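Local coordinates for glutathione s-transferase I (PDB 1AXD), which catalyses the conjugation of glutathione to electrophilic substrates and helps maize detoxify herbicides, at residues C152-G157 / L162-H167; V170-F175 / A191-L196; E66-C71 / E99-Q104; F114-S119 / T177-V182. All coordinates share one frame; numbering follows the deposited sequence.

Contact 1: residues C152-G157 / L162-H167; sequences CKYLAG and LADLNH
Asp164 reaches across from the short helix 162-165 to Tyr154 and Leu155, in the loop that follows helix 128-151. Its CG stands beside the backbone N (chi1 -58°), which aims the carboxylate at this loop. From CB the side chain leads to CG, which lies 3.8 Å from CD1 of Tyr154. OD1 then accepts the backbone N-H of Leu155, with 3.3 Å between OD1 and N. The bond is long but nearly straight at 172°, and it uses the syn lone pair. The same OD1 takes a second bond from the indole NE1 of Trp192 and sits at the edge of the Tyr154 ring. The ring and carboxylate planes are 77° apart. OD2 binds the backbone N of Ser161 and a water, which in turn accepts from Ala156 N at 2.8 Å. Both carboxylate oxygens of this buried group therefore have partners. Beside it, Leu155 CB meets Ala163 CB at 4.3 Å, and Leu155 CD2 reaches CE1 of His167 at 3.4 Å. His167 itself bonds through NE2 to Tyr145 OH. The Asp164 bond to Ser161 N is one half of a capping box, with Ser161 OG weakly bonded to Ala163 N, consistent with the conserved N-capping box of the glutathione transferase helical domain.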
# COMPACT_ATOMS: atom_id res chain seq x y z
N CYS A 152 10.68 20.80 0.02
CA CYS A 152 11.60 19.79 0.53
C CYS A 152 12.57 19.32 -0.49
O CYS A 152 12.30 19.42 -1.67
CB CYS A 152 10.81 18.61 1.08
SG CYS A 152 10.04 18.96 2.67
N LYS A 153 13.72 18.84 -0.06
CA LYS A 153 14.71 18.35 -1.00
C LYS A 153 14.19 17.09 -1.61
O LYS A 153 14.35 16.88 -2.79
CB LYS A 153 16.04 18.09 -0.29
CG LYS A 153 17.21 18.01 -1.25
CD LYS A 153 18.50 17.71 -0.52
CE LYS A 153 19.68 17.69 -1.50
NZ LYS A 153 20.95 17.35 -0.81
N TYR A 154 13.57 16.26 -0.78
CA TYR A 154 13.00 15.00 -1.20
C TYR A 154 11.54 14.89 -0.75
O TYR A 154 11.01 15.84 -0.19
CB TYR A 154 13.83 13.86 -0.63
CG TYR A 154 15.21 13.75 -1.22
CD1 TYR A 154 15.43 13.07 -2.42
CD2 TYR A 154 16.31 14.30 -0.55
CE1 TYR A 154 16.70 12.91 -2.94
CE2 TYR A 154 17.61 14.15 -1.07
CZ TYR A 154 17.79 13.45 -2.26
OH TYR A 154 19.05 13.28 -2.79
N LEU A 155 10.92 13.73 -0.97
CA LEU A 155 9.52 13.51 -0.60
C LEU A 155 9.23 13.50 0.90
O LEU A 155 8.34 14.20 1.34
CB LEU A 155 9.00 12.23 -1.25
CG LEU A 155 8.15 12.28 -2.52
CD1 LEU A 155 8.09 13.68 -3.15
CD2 LEU A 155 8.69 11.25 -3.49
N ALA A 156 9.96 12.71 1.68
CA ALA A 156 9.72 12.62 3.12
C ALA A 156 10.21 13.81 3.86
O ALA A 156 9.79 14.03 4.98
CB ALA A 156 10.34 11.35 3.68
N GLY A 157 11.11 14.57 3.25
CA GLY A 157 11.69 15.73 3.89
C GLY A 157 13.02 16.02 3.22
O GLY A 157 13.21 15.65 2.08
N LEU A 162 12.97 5.65 1.59
CA LEU A 162 12.33 4.61 0.78
C LEU A 162 11.24 5.19 -0.06
O LEU A 162 10.91 4.64 -1.09
CB LEU A 162 11.76 3.51 1.67
CG LEU A 162 12.42 2.16 1.53
CD1 LEU A 162 11.58 1.13 2.27
CD2 LEU A 162 12.49 1.79 0.05
N ALA A 163 10.68 6.32 0.37
CA ALA A 163 9.62 6.98 -0.39
C ALA A 163 10.12 7.35 -1.75
O ALA A 163 9.40 7.17 -2.72
CB ALA A 163 9.09 8.21 0.37
N ASP A 164 11.37 7.82 -1.84
CA ASP A 164 11.96 8.22 -3.11
C ASP A 164 12.33 7.09 -4.00
O ASP A 164 11.89 7.09 -5.14
CB ASP A 164 13.17 9.11 -2.86
CG ASP A 164 12.82 10.32 -2.05
OD1 ASP A 164 12.40 11.33 -2.64
OD2 ASP A 164 12.94 10.26 -0.81
N LEU A 165 13.10 6.12 -3.50
CA LEU A 165 13.53 4.95 -4.28
C LEU A 165 12.37 4.16 -4.80
O LEU A 165 12.46 3.60 -5.89
CB LEU A 165 14.40 4.01 -3.43
CG LEU A 165 15.77 4.35 -2.84
CD1 LEU A 165 16.49 5.37 -3.73
CD2 LEU A 165 15.61 4.90 -1.44
N ASN A 166 11.27 4.11 -4.06
CA ASN A 166 10.09 3.35 -4.46
C ASN A 166 9.44 3.84 -5.75
O ASN A 166 8.57 3.16 -6.27
CB ASN A 166 9.06 3.34 -3.33
CG ASN A 166 9.34 2.27 -2.28
OD1 ASN A 166 10.40 1.67 -2.26
ND2 ASN A 166 8.37 2.03 -1.39
N HIS A 167 9.85 5.01 -6.24
CA HIS A 167 9.31 5.60 -7.48
C HIS A 167 10.19 5.34 -8.68
O HIS A 167 9.76 5.63 -9.78
CB HIS A 167 9.23 7.12 -7.36
CG HIS A 167 8.16 7.64 -6.46
ND1 HIS A 167 8.35 7.85 -5.11
CD2 HIS A 167 6.90 8.07 -6.73
CE1 HIS A 167 7.27 8.39 -4.59
NE2 HIS A 167 6.37 8.54 -5.55
O HOH W 1 12.42 11.50 1.35

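Contact 2: residues V170-F175 / A191-L196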
# COMPACT_ATOMS: atom_id res chain seq x y z
N VAL A 170 9.05 2.42 -11.85
CA VAL A 170 8.00 2.83 -12.78
C VAL A 170 8.41 4.05 -13.55
O VAL A 170 8.05 4.16 -14.71
CB VAL A 170 6.65 3.13 -12.10
CG1 VAL A 170 6.01 1.83 -11.60
CG2 VAL A 170 6.82 4.13 -10.96
N THR A 171 9.14 4.97 -12.92
CA THR A 171 9.55 6.20 -13.59
C THR A 171 10.57 5.95 -14.63
O THR A 171 10.55 6.61 -15.65
CB THR A 171 10.00 7.28 -12.61
OG1 THR A 171 9.00 7.42 -11.60
CG2 THR A 171 10.12 8.64 -13.32
N LEU A 172 11.44 4.97 -14.42
CA LEU A 172 12.44 4.64 -15.43
C LEU A 172 11.71 4.19 -16.66
O LEU A 172 12.11 4.57 -17.75
CB LEU A 172 13.36 3.52 -14.94
CG LEU A 172 14.60 3.98 -14.17
CD1 LEU A 172 15.43 2.77 -13.71
CD2 LEU A 172 15.42 4.88 -15.10
N CYS A 173 10.65 3.41 -16.49
CA CYS A 173 9.86 2.94 -17.63
C CYS A 173 9.25 4.10 -18.32
O CYS A 173 9.34 4.19 -19.53
CB CYS A 173 8.78 1.98 -17.18
SG CYS A 173 9.36 0.33 -16.81
N LEU A 174 8.64 5.01 -17.56
CA LEU A 174 8.03 6.20 -18.15
C LEU A 174 9.08 6.95 -18.97
O LEU A 174 8.79 7.37 -20.08
CB LEU A 174 7.48 7.11 -17.05
CG LEU A 174 6.94 8.47 -17.47
CD1 LEU A 174 5.69 8.28 -18.35
CD2 LEU A 174 6.63 9.32 -16.23
N PHE A 175 10.30 7.03 -18.44
CA PHE A 175 11.40 7.73 -19.09
C PHE A 175 11.90 7.07 -20.35
O PHE A 175 12.76 7.62 -21.00
CB PHE A 175 12.55 7.91 -18.10
CG PHE A 175 13.18 9.26 -18.17
CD1 PHE A 175 12.42 10.41 -17.93
CD2 PHE A 175 14.53 9.40 -18.50
CE1 PHE A 175 12.99 11.68 -18.01
CE2 PHE A 175 15.11 10.67 -18.58
CZ PHE A 175 14.34 11.81 -18.34
N ALA A 191 14.12 17.95 -11.57
CA ALA A 191 15.42 18.02 -10.91
C ALA A 191 15.57 16.83 -10.00
O ALA A 191 16.59 16.16 -10.06
CB ALA A 191 15.52 19.34 -10.12
N TRP A 192 14.55 16.59 -9.19
CA TRP A 192 14.48 15.47 -8.26
C TRP A 192 14.77 14.14 -8.95
O TRP A 192 15.57 13.36 -8.45
CB TRP A 192 13.08 15.45 -7.63
CG TRP A 192 12.71 14.21 -6.89
CD1 TRP A 192 13.18 13.81 -5.67
CD2 TRP A 192 11.75 13.22 -7.29
NE1 TRP A 192 12.57 12.64 -5.29
CE2 TRP A 192 11.69 12.26 -6.27
CE3 TRP A 192 10.93 13.07 -8.42
CZ2 TRP A 192 10.84 11.15 -6.34
CZ3 TRP A 192 10.09 11.97 -8.49
CH2 TRP A 192 10.05 11.03 -7.45
N TRP A 193 14.13 13.91 -10.09
CA TRP A 193 14.32 12.69 -10.86
C TRP A 193 15.73 12.58 -11.40
O TRP A 193 16.23 11.48 -11.53
CB TRP A 193 13.31 12.63 -12.00
CG TRP A 193 13.50 11.46 -12.90
CD1 TRP A 193 13.66 11.50 -14.25
CD2 TRP A 193 13.61 10.09 -12.52
NE1 TRP A 193 13.88 10.23 -14.73
CE2 TRP A 193 13.85 9.35 -13.69
CE3 TRP A 193 13.52 9.41 -11.29
CZ2 TRP A 193 14.02 7.96 -13.67
CZ3 TRP A 193 13.69 8.03 -11.28
CH2 TRP A 193 13.94 7.33 -12.46
N SER A 194 16.34 13.70 -11.76
CA SER A 194 17.71 13.69 -12.27
C SER A 194 18.66 13.35 -11.15
O SER A 194 19.59 12.59 -11.35
CB SER A 194 18.07 15.05 -12.87
OG SER A 194 17.09 15.48 -13.79
N GLY A 195 18.41 13.92 -9.97
CA GLY A 195 19.28 13.64 -8.84
C GLY A 195 19.31 12.16 -8.55
O GLY A 195 20.36 11.59 -8.31
N LEU A 196 18.14 11.54 -8.59
CA LEU A 196 18.01 10.11 -8.35
C LEU A 196 18.67 9.34 -9.42
O LEU A 196 19.33 8.37 -9.12
CB LEU A 196 16.53 9.69 -8.26
CG LEU A 196 15.73 10.13 -7.03
CD1 LEU A 196 14.27 9.71 -7.20
CD2 LEU A 196 16.29 9.50 -5.74
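Trp193 extends from helix 187-198 toward Thr171, and its indole lies against Thr171 and Leu172 of helix 168-174 and against Phe175 just after it. The buried part lies over one face of this ring. Thr171 CG2 stands 3.7 Å above the centroid of the six-membered ring, only 8° off the normal, which makes a CH-pi contact. The torsion of Thr171 serves both ends of its branch. CG2 lies anti to the backbone N and goes to the indole, while OG1 lies beside that N (chi1 -50°). OG1 bonds to Tyr105 OH and to the backbone O of His167, so this buried hydroxyl is satisfied although it faces no polar group of helix 187-198. Both helices belong to the all-helical C-terminal domain of the glutathione transferase fold, and the indole lies between them, with CA atoms of Thr171 and Trp193 8.5 Å apart. Leu172 and Phe175 are partly exposed and form the side nearer solvent, yet they pack just as closely. Leu172 comes to the rim of the six-membered ring, at about a right angle to the Trp193 side chain, and its CD2 lies 3.7 Å from CZ2. At the other end of the indole, Phe175 gives a T-shaped pair. Trp193 turns its edge to the Phe175 face, with NE1 3.5 Å above the plane of the ring and over its centre. The planes meet at 69°. Phe175 also rests on Ala180, while Leu172 packs on Met209, the C-terminal residue.

Contact 3: residues E66-C71 / E99-Q104; sequences ESRAIC and EVEANQ
Arg68 and Glu101 form a two-bond, side-on salt bridge. NE of Arg68 donates to OE1 of Glu101 at 3.0 Å, with an N-H...O angle of 166°. NH2 of Arg68 donates to OE2 of Glu101, also at 3.0 Å and 169°. Guanidinium and carboxylate are nearly coplanar, at 13°. Each oxygen is met on its syn side, slightly out of the carboxylate plane, and the two bonds together limit rotation of both groups. The extended Arg68 chain and the bent Glu101 chain come from opposite directions. OE2 has a further bond to Thr106 OG1. Arg16 and Arg68 both gather at the Glu101 carboxylate, which probably balances their charge, though Arg16 makes only a long, weak ion pair with OE2. Ala102 CB lies over one guanidinium face, 3.5 Å from Arg68 NE. Just before Arg68, Glu66 OE1 and Ser67 OG bond to the backbone of the bound lactoylglutathione, and Ser67 adds backbone bonds. Arg68 itself packs against this ligand. The salt bridge thus lies next to the glutathione site. Helix 67-78 directly follows strand 62-65 of the thioredoxin-like domain and has helix 14-24 beside it. The bridge ties it to the long helix 88-122 of the helical domain.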
# COMPACT_ATOMS: atom_id res chain seq x y z
N GLU A 66 5.37 -9.28 -1.68
CA GLU A 66 4.80 -7.93 -1.78
C GLU A 66 6.00 -7.02 -1.84
O GLU A 66 6.71 -6.89 -0.86
CB GLU A 66 3.89 -7.57 -0.60
CG GLU A 66 2.45 -8.04 -0.75
CD GLU A 66 1.71 -7.36 -1.89
OE1 GLU A 66 2.07 -6.23 -2.27
OE2 GLU A 66 0.75 -7.95 -2.42
N SER A 67 6.25 -6.44 -3.02
CA SER A 67 7.40 -5.58 -3.25
C SER A 67 7.70 -4.57 -2.18
O SER A 67 8.81 -4.56 -1.67
CB SER A 67 7.30 -4.92 -4.63
OG SER A 67 6.14 -4.13 -4.78
N ARG A 68 6.73 -3.76 -1.77
CA ARG A 68 7.01 -2.75 -0.76
C ARG A 68 7.38 -3.32 0.58
O ARG A 68 8.15 -2.70 1.30
CB ARG A 68 5.88 -1.74 -0.68
CG ARG A 68 5.71 -1.01 -2.01
CD ARG A 68 4.37 -0.30 -2.15
NE ARG A 68 4.16 0.19 -3.51
CZ ARG A 68 3.59 -0.50 -4.49
NH1 ARG A 68 3.14 -1.72 -4.27
NH2 ARG A 68 3.45 0.04 -5.70
N ALA A 69 6.89 -4.51 0.91
CA ALA A 69 7.25 -5.13 2.18
C ALA A 69 8.70 -5.56 2.08
O ALA A 69 9.46 -5.32 3.00
CB ALA A 69 6.34 -6.32 2.49
N ILE A 70 9.09 -6.16 0.95
CA ILE A 70 10.47 -6.60 0.72
C ILE A 70 11.44 -5.45 0.78
O ILE A 70 12.57 -5.63 1.19
CB ILE A 70 10.61 -7.29 -0.65
CG1 ILE A 70 9.77 -8.57 -0.68
CG2 ILE A 70 12.10 -7.58 -0.95
CD1 ILE A 70 9.64 -9.19 -2.05
N CYS A 71 10.98 -4.26 0.38
CA CYS A 71 11.78 -3.05 0.38
C CYS A 71 12.05 -2.59 1.79
O CYS A 71 13.19 -2.35 2.12
CB CYS A 71 11.08 -1.94 -0.42
SG CYS A 71 10.75 -2.26 -2.20
N GLU A 99 3.03 5.46 0.84
CA GLU A 99 1.65 5.16 0.50
C GLU A 99 1.18 5.95 -0.69
O GLU A 99 0.41 5.43 -1.48
CB GLU A 99 0.73 5.41 1.70
CG GLU A 99 0.84 4.38 2.82
CD GLU A 99 0.41 2.99 2.38
OE1 GLU A 99 -0.76 2.82 2.01
OE2 GLU A 99 1.26 2.08 2.41
N VAL A 100 1.62 7.20 -0.81
CA VAL A 100 1.23 8.04 -1.95
C VAL A 100 1.72 7.43 -3.25
O VAL A 100 0.97 7.42 -4.22
CB VAL A 100 1.79 9.47 -1.82
CG1 VAL A 100 1.51 10.27 -3.11
CG2 VAL A 100 1.15 10.18 -0.60
N GLU A 101 2.96 6.93 -3.28
CA GLU A 101 3.51 6.31 -4.48
C GLU A 101 2.61 5.24 -4.97
O GLU A 101 2.30 5.20 -6.15
CB GLU A 101 4.87 5.68 -4.17
CG GLU A 101 5.46 4.85 -5.29
CD GLU A 101 5.26 3.35 -5.10
OE1 GLU A 101 5.59 2.83 -4.01
OE2 GLU A 101 4.77 2.69 -6.05
N ALA A 102 2.15 4.39 -4.06
CA ALA A 102 1.30 3.27 -4.40
C ALA A 102 -0.08 3.62 -4.74
O ALA A 102 -0.58 3.15 -5.73
CB ALA A 102 1.34 2.22 -3.26
N ASN A 103 -0.69 4.49 -3.95
CA ASN A 103 -2.08 4.88 -4.15
C ASN A 103 -2.34 6.09 -4.98
O ASN A 103 -3.49 6.42 -5.20
CB ASN A 103 -2.73 5.06 -2.78
CG ASN A 103 -2.42 3.92 -1.84
OD1 ASN A 103 -2.12 4.13 -0.69
ND2 ASN A 103 -2.51 2.70 -2.34
N GLN A 104 -1.28 6.76 -5.44
CA GLN A 104 -1.43 7.98 -6.22
C GLN A 104 -0.65 7.99 -7.49
O GLN A 104 -1.24 8.00 -8.56
CB GLN A 104 -0.98 9.16 -5.37
CG GLN A 104 -1.84 10.37 -5.49
CD GLN A 104 -3.20 10.17 -4.88
OE1 GLN A 104 -3.32 9.69 -3.76
NE2 GLN A 104 -4.23 10.56 -5.61

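Contact 4: residues F114-S119 / T177-V182; sequences FQVLIS and TPYASV
Val116 packs against Thr177 and Tyr179 where the long helix 88-122 of the glutathione transferase helical domain meets the loop between helices 168-174 and 187-198. The contact is apolar and lies near the surface. Val116 splits its two methyls between two partners. CG1, anti to the backbone N (chi1 166°), goes to Thr177 and lies 3.7 Å from its CG2. CG2 of Val116 goes to Tyr179 and comes within 3.5 Å of CE2. The Val116 and Tyr179 side chains cross obliquely, and the methyl meets the ring at a slant. Leu117 reaches the same threonine methyl from the next position of the helix, with CD1 3.8 Å from Thr177 CG2. Helix 88-122 makes a wider pi-type turn here, in which Ser119 N bonds to Phe114 O. The polar ends of the loop side chains find partners away from Val116. Tyr179 OH bonds to Gln128 NE2 at the start of helix 128-151, while the ring also packs on Leu135 and Leu174. Thr177 turns its methyl to the helix and its OG1 back to its own chain. OG1 sits between the backbone N and the carbonyl carbon (chi1 75°) and bonds to Leu174 O. It also accepts a weak bond from Tyr179 N, in the manner of an ST turn, with 3.3 Å from that N to Thr177 OG1.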
# COMPACT_ATOMS: atom_id res chain seq x y z
N PHE A 114 1.20 0.40 -19.44
CA PHE A 114 0.71 -0.78 -20.15
C PHE A 114 0.35 -0.45 -21.60
O PHE A 114 0.82 -1.13 -22.51
CB PHE A 114 -0.49 -1.36 -19.40
CG PHE A 114 -1.25 -2.40 -20.19
CD1 PHE A 114 -0.65 -3.63 -20.52
CD2 PHE A 114 -2.56 -2.17 -20.59
CE1 PHE A 114 -1.35 -4.60 -21.24
CE2 PHE A 114 -3.28 -3.13 -21.31
CZ PHE A 114 -2.67 -4.35 -21.64
N GLN A 115 -0.49 0.56 -21.81
CA GLN A 115 -0.92 0.96 -23.15
C GLN A 115 0.23 1.37 -23.99
O GLN A 115 0.39 0.85 -25.08
CB GLN A 115 -1.92 2.11 -23.06
CG GLN A 115 -3.22 1.76 -22.38
CD GLN A 115 -3.97 0.69 -23.11
OE1 GLN A 115 -4.02 0.68 -24.32
NE2 GLN A 115 -4.57 -0.23 -22.37
N VAL A 116 1.02 2.30 -23.48
CA VAL A 116 2.16 2.83 -24.19
C VAL A 116 3.33 1.87 -24.28
O VAL A 116 4.09 1.96 -25.23
CB VAL A 116 2.61 4.18 -23.55
CG1 VAL A 116 4.01 4.61 -24.04
CG2 VAL A 116 1.59 5.28 -23.88
N LEU A 117 3.44 0.93 -23.35
CA LEU A 117 4.59 0.04 -23.37
C LEU A 117 4.35 -1.44 -23.49
O LEU A 117 4.81 -2.04 -24.45
CB LEU A 117 5.46 0.35 -22.15
CG LEU A 117 6.95 0.03 -22.13
CD1 LEU A 117 7.69 0.87 -23.18
CD2 LEU A 117 7.49 0.34 -20.73
N ILE A 118 3.62 -2.05 -22.57
CA ILE A 118 3.41 -3.49 -22.64
C ILE A 118 2.58 -3.93 -23.81
O ILE A 118 3.05 -4.74 -24.60
CB ILE A 118 2.80 -4.05 -21.33
CG1 ILE A 118 3.51 -3.44 -20.11
CG2 ILE A 118 2.94 -5.58 -21.31
CD1 ILE A 118 5.01 -3.67 -20.08
N SER A 119 1.37 -3.40 -23.93
CA SER A 119 0.45 -3.72 -25.01
C SER A 119 1.14 -3.81 -26.37
O SER A 119 1.07 -4.86 -26.99
CB SER A 119 -0.68 -2.69 -25.05
OG SER A 119 -1.56 -2.93 -26.12
N THR A 177 9.77 6.24 -22.71
CA THR A 177 8.76 6.56 -23.70
C THR A 177 8.68 8.04 -23.96
O THR A 177 9.23 8.82 -23.19
CB THR A 177 7.38 6.05 -23.24
OG1 THR A 177 6.86 6.90 -22.21
CG2 THR A 177 7.50 4.61 -22.72
N PRO A 178 7.97 8.46 -25.02
CA PRO A 178 7.85 9.89 -25.33
C PRO A 178 7.11 10.68 -24.29
O PRO A 178 7.14 11.90 -24.34
CB PRO A 178 7.11 9.88 -26.67
CG PRO A 178 6.27 8.66 -26.59
CD PRO A 178 7.25 7.66 -26.02
N TYR A 179 6.46 10.01 -23.33
CA TYR A 179 5.73 10.71 -22.28
C TYR A 179 6.58 11.22 -21.15
O TYR A 179 6.04 11.73 -20.17
CB TYR A 179 4.56 9.86 -21.78
CG TYR A 179 3.47 9.75 -22.82
CD1 TYR A 179 2.56 10.79 -23.02
CD2 TYR A 179 3.40 8.64 -23.66
CE1 TYR A 179 1.62 10.74 -24.05
CE2 TYR A 179 2.45 8.58 -24.70
CZ TYR A 179 1.57 9.63 -24.88
OH TYR A 179 0.66 9.58 -25.90
N ALA A 180 7.90 11.15 -21.29
CA ALA A 180 8.81 11.64 -20.26
C ALA A 180 8.76 13.14 -20.26
O ALA A 180 9.22 13.75 -19.32
CB ALA A 180 10.22 11.13 -20.53
N SER A 181 8.17 13.72 -21.30
CA SER A 181 8.04 15.18 -21.44
C SER A 181 7.03 15.77 -20.50
O SER A 181 6.91 16.99 -20.45
CB SER A 181 7.66 15.53 -22.88
OG SER A 181 6.52 14.80 -23.29
N VAL A 182 6.30 14.93 -19.77
CA VAL A 182 5.32 15.42 -18.81
C VAL A 182 6.03 15.93 -17.58
O VAL A 182 5.53 16.83 -16.94
CB VAL A 182 4.24 14.33 -18.45
CG1 VAL A 182 4.82 13.25 -17.50
CG2 VAL A 182 3.00 14.99 -17.84

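Contacts 1, 2 and 4 all lie in the helical domain, while contact 3 joins that domain to the thioredoxin-like one beside the bound lactoylglutathione. Contacts 1 and 2 meet at Trp192, whose CZ2 is 3.6 Å from Leu155 CD2. Their centres are about 12 Å apart. Contacts 1 and 3 touch where His167 NE2 lies 3.5 Å from Glu101 CB. Contact 1 thus adjoins Glu101 of contact 3 and Trp192 of contact 2. Contacts 2 and 4 alternate along the chain and meet through Phe175 CD1 and Ala180 CB, 3.5 Å apart. Contacts 3 and 4 share helix 88-122, yet their centres are about 21 Å apart, so contact 4 lies well away from the ligand end.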